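Extracellular solute-binding protein, family 1 (Bifidobacterium longum subsp. infantis ATCC 15697, PDB 3QUF) probably captures a solute outside the cell, perhaps a sugar as in many relatives, and hands it to an ABC transporter for uptake. Local coordinates at residues Lys220-Thr223 against Pro224-Arg228; Ser380-Gly383 against Ile384-Gln388. All coordinates share one frame; numbering follows the deposited sequence.

Contact 1 (Lys220-Thr223 against Pro224-Arg228); sequences KDWT and PVFKR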
ATOM      1  N   LYS A 220      16.760 -13.024  -9.852  1.00 21.66           N
ATOM      2  CA  LYS A 220      17.488 -11.906 -10.493  1.00 22.82           C
ATOM      3  C   LYS A 220      17.367 -10.610  -9.693  1.00 21.94           C
ATOM      4  O   LYS A 220      18.368  -9.920  -9.438  1.00 22.84           O
ATOM      5  CB  LYS A 220      17.017 -11.671 -11.928  1.00 23.97           C
ATOM      6  CG  LYS A 220      17.491 -12.739 -12.945  1.00 29.55           C
ATOM      7  CD  LYS A 220      16.866 -12.477 -14.343  1.00 36.17           C
ATOM      8  CE  LYS A 220      16.698 -13.755 -15.222  1.00 40.13           C
ATOM      9  NZ  LYS A 220      15.439 -13.715 -16.103  1.00 39.93           N
ATOM     10  N   ASP A 221      16.137 -10.269  -9.304  1.00 20.62           N
ATOM     11  CA  ASP A 221      15.875  -8.904  -8.800  1.00 20.43           C
ATOM     12  C   ASP A 221      15.737  -8.754  -7.305  1.00 19.05           C
ATOM     13  O   ASP A 221      16.085  -7.704  -6.772  1.00 20.15           O
ATOM     14  CB  ASP A 221      14.674  -8.304  -9.510  1.00 20.27           C
ATOM     15  CG  ASP A 221      15.024  -7.783 -10.891  1.00 22.51           C
ATOM     16  OD1 ASP A 221      16.126  -7.174 -11.087  1.00 22.64           O
ATOM     17  OD2 ASP A 221      14.188  -8.003 -11.768  1.00 23.53           O
ATOM     18  N   TRP A 222      15.202  -9.751  -6.612  1.00 18.11           N
ATOM     19  CA  TRP A 222      15.070  -9.633  -5.179  1.00 16.57           C
ATOM     20  C   TRP A 222      16.351 -10.028  -4.455  1.00 16.84           C
ATOM     21  O   TRP A 222      16.597  -9.527  -3.373  1.00 16.71           O
ATOM     22  CB  TRP A 222      13.901 -10.443  -4.634  1.00 16.63           C
ATOM     23  CG  TRP A 222      12.539  -9.795  -4.857  1.00 14.44           C
ATOM     24  CD1 TRP A 222      12.135  -9.056  -5.945  1.00 14.75           C
ATOM     25  CD2 TRP A 222      11.413  -9.814  -3.963  1.00 14.88           C
ATOM     26  NE1 TRP A 222      10.831  -8.662  -5.788  1.00 15.25           N
ATOM     27  CE2 TRP A 222      10.362  -9.120  -4.588  1.00 14.98           C
ATOM     28  CE3 TRP A 222      11.185 -10.382  -2.715  1.00 14.60           C
ATOM     29  CZ2 TRP A 222       9.102  -8.949  -3.988  1.00 13.97           C
ATOM     30  CZ3 TRP A 222       9.923 -10.233  -2.121  1.00 17.02           C
ATOM     31  CH2 TRP A 222       8.903  -9.510  -2.766  1.00 16.02           C
ATOM     32  N   THR A 223      17.154 -10.917  -5.055  1.00 17.61           N
ATOM     33  CA  THR A 223      18.417 -11.339  -4.397  1.00 18.27           C
ATOM     34  C   THR A 223      19.276 -10.190  -3.922  1.00 18.66           C
ATOM     35  O   THR A 223      19.670 -10.171  -2.766  1.00 19.78           O
ATOM     36  CB  THR A 223      19.255 -12.283  -5.269  1.00 19.06           C
ATOM     37  OG1 THR A 223      18.473 -13.430  -5.568  1.00 20.81           O
ATOM     38  CG2 THR A 223      20.508 -12.703  -4.532  1.00 19.43           C
ATOM     39  N   PRO A 224      19.562  -9.209  -4.799  1.00 19.08           N
ATOM     40  CA  PRO A 224      20.425  -8.100  -4.361  1.00 19.56           C
ATOM     41  C   PRO A 224      19.834  -7.258  -3.247  1.00 18.56           C
ATOM     42  O   PRO A 224      20.563  -6.684  -2.447  1.00 19.42           O
ATOM     43  CB  PRO A 224      20.600  -7.250  -5.612  1.00 20.37           C
ATOM     44  CG  PRO A 224      19.533  -7.658  -6.557  1.00 19.99           C
ATOM     45  CD  PRO A 224      19.178  -9.101  -6.217  1.00 20.35           C
ATOM     46  N   VAL A 225      18.513  -7.209  -3.193  1.00 17.36           N
ATOM     47  CA  VAL A 225      17.829  -6.461  -2.149  1.00 16.84           C
ATOM     48  C   VAL A 225      17.866  -7.237  -0.857  1.00 16.17           C
ATOM     49  O   VAL A 225      18.197  -6.687   0.196  1.00 18.23           O
ATOM     50  CB  VAL A 225      16.394  -6.066  -2.573  1.00 16.61           C
ATOM     51  CG1 VAL A 225      15.711  -5.148  -1.493  1.00 17.72           C
ATOM     52  CG2 VAL A 225      16.433  -5.360  -3.924  1.00 16.85           C
ATOM     53  N   PHE A 226      17.624  -8.532  -0.931  1.00 17.65           N
ATOM     54  CA  PHE A 226      17.756  -9.392   0.227  1.00 18.23           C
ATOM     55  C   PHE A 226      19.198  -9.328   0.770  1.00 19.27           C
ATOM     56  O   PHE A 226      19.394  -9.392   1.971  1.00 21.11           O
ATOM     57  CB  PHE A 226      17.447 -10.839  -0.110  1.00 18.78           C
ATOM     58  CG  PHE A 226      15.969 -11.229  -0.067  1.00 18.74           C
ATOM     59  CD1 PHE A 226      15.162 -10.921   1.016  1.00 21.58           C
ATOM     60  CD2 PHE A 226      15.425 -11.978  -1.095  1.00 18.70           C
ATOM     61  CE1 PHE A 226      13.807 -11.338   1.050  1.00 22.80           C
ATOM     62  CE2 PHE A 226      14.104 -12.401  -1.060  1.00 18.00           C
ATOM     63  CZ  PHE A 226      13.299 -12.078   0.018  1.00 20.73           C
ATOM     64  N   LYS A 227      20.185  -9.229  -0.111  1.00 20.63           N
ATOM     65  CA  LYS A 227      21.593  -9.169   0.322  1.00 21.65           C
ATOM     66  C   LYS A 227      21.840  -7.945   1.192  1.00 22.40           C
ATOM     67  O   LYS A 227      22.544  -8.020   2.210  1.00 23.15           O
ATOM     68  CB  LYS A 227      22.567  -9.147  -0.861  1.00 23.36           C
ATOM     69  CG  LYS A 227      22.754 -10.461  -1.597  1.00 28.47           C
ATOM     70  CD  LYS A 227      24.037 -10.409  -2.487  1.00 35.73           C
ATOM     71  CE  LYS A 227      24.172 -11.602  -3.466  1.00 40.50           C
ATOM     72  NZ  LYS A 227      23.908 -12.937  -2.867  1.00 42.42           N
ATOM     73  N   ARG A 228      21.302  -6.801   0.775  1.00 21.72           N
ATOM     74  CA  ARG A 228      21.493  -5.575   1.524  1.00 22.85           C
ATOM     75  C   ARG A 228      20.663  -5.596   2.799  1.00 22.13           C
ATOM     76  O   ARG A 228      21.114  -5.164   3.866  1.00 21.55           O
ATOM     77  CB  ARG A 228      21.181  -4.360   0.662  1.00 22.95           C
ATOM     78  CG  ARG A 228      22.082  -4.243  -0.563  1.00 27.11           C
ATOM     79  CD  ARG A 228      23.591  -4.248  -0.172  1.00 32.15           C
ATOM     80  NE  ARG A 228      23.883  -3.215   0.826  1.00 37.51           N
ATOM     81  CZ  ARG A 228      24.742  -3.326   1.847  1.00 40.70           C
ATOM     82  NH1 ARG A 228      25.404  -4.438   2.062  1.00 42.82           N
ATOM     83  NH2 ARG A 228      24.915  -2.305   2.689  1.00 43.33           N
TER

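Contact 2 (Ser380-Gly383 against Ile384-Gln388); sequences STEG and IAQQQ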
ATOM      1  N   SER A 380       2.565 -13.971   0.170  1.00 16.34           N
ATOM      2  CA  SER A 380       2.914 -13.232   1.389  1.00 17.32           C
ATOM      3  C   SER A 380       3.395 -14.199   2.467  1.00 18.41           C
ATOM      4  O   SER A 380       4.381 -13.925   3.133  1.00 17.72           O
ATOM      5  CB  SER A 380       1.764 -12.369   1.890  1.00 17.90           C
ATOM      6  OG  SER A 380       1.649 -11.177   1.118  1.00 21.86           O
ATOM      7  N   THR A 381       2.705 -15.319   2.629  1.00 18.72           N
ATOM      8  CA  THR A 381       3.098 -16.319   3.610  1.00 20.22           C
ATOM      9  C   THR A 381       4.519 -16.813   3.351  1.00 19.97           C
ATOM     10  O   THR A 381       5.316 -16.942   4.269  1.00 18.93           O
ATOM     11  CB  THR A 381       2.127 -17.524   3.585  1.00 22.14           C
ATOM     12  OG1 THR A 381       0.833 -17.069   3.983  1.00 25.02           O
ATOM     13  CG2 THR A 381       2.613 -18.642   4.513  1.00 23.37           C
ATOM     14  N   GLU A 382       4.836 -17.113   2.085  1.00 18.72           N
ATOM     15  CA  GLU A 382       6.176 -17.587   1.757  1.00 20.41           C
ATOM     16  C   GLU A 382       7.215 -16.482   2.017  1.00 18.62           C
ATOM     17  O   GLU A 382       8.305 -16.752   2.565  1.00 18.62           O
ATOM     18  CB  GLU A 382       6.244 -18.063   0.292  1.00 21.35           C
ATOM     19  CG  GLU A 382       7.554 -18.754  -0.094  1.00 25.19           C
ATOM     20  CD  GLU A 382       7.900 -20.023   0.718  1.00 32.25           C
ATOM     21  OE1 GLU A 382       7.012 -20.627   1.360  1.00 40.16           O
ATOM     22  OE2 GLU A 382       9.078 -20.449   0.687  1.00 38.43           O
ATOM     23  N   GLY A 383       6.887 -15.252   1.654  1.00 16.71           N
ATOM     24  CA  GLY A 383       7.805 -14.142   1.843  1.00 16.54           C
ATOM     25  C   GLY A 383       8.067 -13.863   3.314  1.00 16.12           C
ATOM     26  O   GLY A 383       9.197 -13.573   3.698  1.00 17.11           O
ATOM     27  N   ILE A 384       7.007 -13.964   4.130  1.00 16.64           N
ATOM     28  CA  ILE A 384       7.136 -13.833   5.589  1.00 18.00           C
ATOM     29  C   ILE A 384       8.054 -14.912   6.132  1.00 19.44           C
ATOM     30  O   ILE A 384       8.988 -14.630   6.906  1.00 19.94           O
ATOM     31  CB  ILE A 384       5.755 -13.874   6.299  1.00 17.31           C
ATOM     32  CG1 ILE A 384       4.923 -12.641   5.951  1.00 19.05           C
ATOM     33  CG2 ILE A 384       5.939 -14.010   7.827  1.00 19.04           C
ATOM     34  CD1 ILE A 384       3.381 -12.779   6.295  1.00 22.02           C
ATOM     35  N   ALA A 385       7.825 -16.167   5.736  1.00 20.23           N
ATOM     36  CA  ALA A 385       8.686 -17.273   6.171  1.00 21.50           C
ATOM     37  C   ALA A 385      10.148 -17.031   5.796  1.00 22.60           C
ATOM     38  O   ALA A 385      11.033 -17.173   6.633  1.00 22.98           O
ATOM     39  CB  ALA A 385       8.167 -18.598   5.574  1.00 21.53           C
ATOM     40  N   GLN A 386      10.402 -16.571   4.568  1.00 21.63           N
ATOM     41  CA  GLN A 386      11.779 -16.391   4.119  1.00 21.15           C
ATOM     42  C   GLN A 386      12.443 -15.221   4.829  1.00 21.31           C
ATOM     43  O   GLN A 386      13.620 -15.307   5.200  1.00 21.54           O
ATOM     44  CB  GLN A 386      11.849 -16.177   2.605  1.00 21.62           C
ATOM     45  CG  GLN A 386      11.327 -17.338   1.762  1.00 24.32           C
ATOM     46  CD  GLN A 386      11.941 -18.645   2.130  1.00 28.15           C
ATOM     47  OE1 GLN A 386      13.153 -18.757   2.249  1.00 29.60           O
ATOM     48  NE2 GLN A 386      11.119 -19.653   2.306  1.00 35.09           N
ATOM     49  N   GLN A 387      11.710 -14.121   5.044  1.00 20.02           N
ATOM     50  CA  GLN A 387      12.343 -12.953   5.641  1.00 20.21           C
ATOM     51  C   GLN A 387      12.765 -13.264   7.076  1.00 20.49           C
ATOM     52  O   GLN A 387      13.841 -12.838   7.551  1.00 19.63           O
ATOM     53  CB  GLN A 387      11.449 -11.719   5.547  1.00 20.79           C
ATOM     54  CG  GLN A 387      10.334 -11.641   6.508  1.00 23.19           C
ATOM     55  CD  GLN A 387       9.308 -10.565   6.104  1.00 25.25           C
ATOM     56  OE1 GLN A 387       9.468  -9.888   5.083  1.00 19.89           O
ATOM     57  NE2 GLN A 387       8.230 -10.438   6.905  1.00 25.72           N
ATOM     58  N   GLN A 388      11.921 -14.021   7.784  1.00 20.22           N
ATOM     59  CA  GLN A 388      12.267 -14.421   9.135  1.00 22.51           C
ATOM     60  C   GLN A 388      13.544 -15.306   9.154  1.00 23.93           C
ATOM     61  O   GLN A 388      14.437 -15.116   9.990  1.00 25.08           O
ATOM     62  CB  GLN A 388      11.077 -15.109   9.803  1.00 22.24           C
ATOM     63  CG  GLN A 388       9.865 -14.229  10.101  1.00 23.36           C
ATOM     64  CD  GLN A 388       8.649 -15.024  10.554  1.00 26.73           C
ATOM     65  OE1 GLN A 388       8.750 -16.224  10.765  1.00 32.87           O
ATOM     66  NE2 GLN A 388       7.504 -14.368  10.713  1.00 27.59           N
TER

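Contact 1 (Lys220-Thr223 against Pro224-Arg228)
Where the short helix 218-221 gives way to helix 223-234, Trp222 and Phe226 meet, four residues apart. The backbone sets their spacing: Phe226 N gives an almost straight bond to Trp222 O (2.8 Å, 172° at the hydrogen), while Val225 N adds a weak one to the same oxygen. Pro224 has no N-H to offer, and its ring sits against the carbonyl of Asp221, CD 3.4 Å from Asp221 O, a buried oxygen with no polar partner in the model. Both aromatic side chains leave with CG beside the backbone N (chi1 -77° for Trp222, -85° for Phe226), and the benzo edge of the indole is turned toward the phenyl face in an offset edge-to-face pair, Trp222 CE3 lying 3.8 Å from Phe226 CZ. Next to them, Lys227 N bonds to Thr223 O (2.9 Å), and the lysine chain runs alongside the threonine, bringing NZ to 3.8 Å from Thr223 CG2. Asp208 takes the indole NE1 hydrogen and Thr219 O is bonded to Thr223 OG1. Phe190 of helix 188-199 stacks on Phe226 and also meets Trp222, while Leu404, Ala401 and Ala397 of helix 397-408 pack against Trp222, Thr223 and both Phe226 and Lys227, respectively.

Contact 2 (Ser380-Gly383 against Ile384-Gln388)
Backbone bonds tie Ser380-Gly383 to Ile384-Gln388: Ile384 N reaches Ser380 O at 2.8 Å, Ala385 N reaches Thr381 O at 3.0 Å, and Gln386 N and Gln387 N bond to Glu382 O and Gly383 O, each at 2.9 Å. This i to i+4 pattern is that of a regular alpha-helix, here the middle of helix 376-391, and it runs unbroken through Gly383. Among the side chains, the polar pair is Glu382 with Gln386. Glu382 starts with CG opposite its backbone N (chi1 -172°) and then bends at chi2; Gln386 bends as well, and the two ends converge. Gln386 NE2 lies 2.7 Å from Glu382 OE2, but the N-H points well off the oxygen (121°), so the bond is weak; the carboxylate and amide planes are 27° apart. Ala403 of helix 397-408 touches both side chains. Ile384 makes a van der Waals contact with a polar atom: its CG1 lies 3.1 Å from Ser380 O, the carbonyl that accepts the isoleucine's N-H. Several polar ends bond outside the segments: Thr381 OG1 to Thr377 O, one turn back in the same helix; Ser380 OG to Trp372 NE1; and the Gln387 amide through OE1 to Ala187 N and through NE2 to the carbonyls of Gln185 and Phe182.

The same i to i+4 spacing serves two different surroundings. In contact 1 Trp222 and Phe226 are buried while Lys220 and Lys227 lie exposed; in contact 2 Gly383, Gln386 and Gln387 are buried and Thr381 is exposed. The contacts lie about 15 Å apart between centres and about 5 Å at their nearest atoms, without touching. Helix 397-408 packs against both, and Leu404 touches Trp222 as well as Glu382. Contact 1 spans the passage from one helix into the next and buries an aromatic pair; contact 2 sits within a single continuous helix, and its one side-chain pair is polar and weakly bonded. Glutamine amides anchor contact 2 to the 182-187 region, whereas contact 1 meets helix 188-199 through ring contacts with Phe190 and a hydrogen bond between Asp221 and Tyr197.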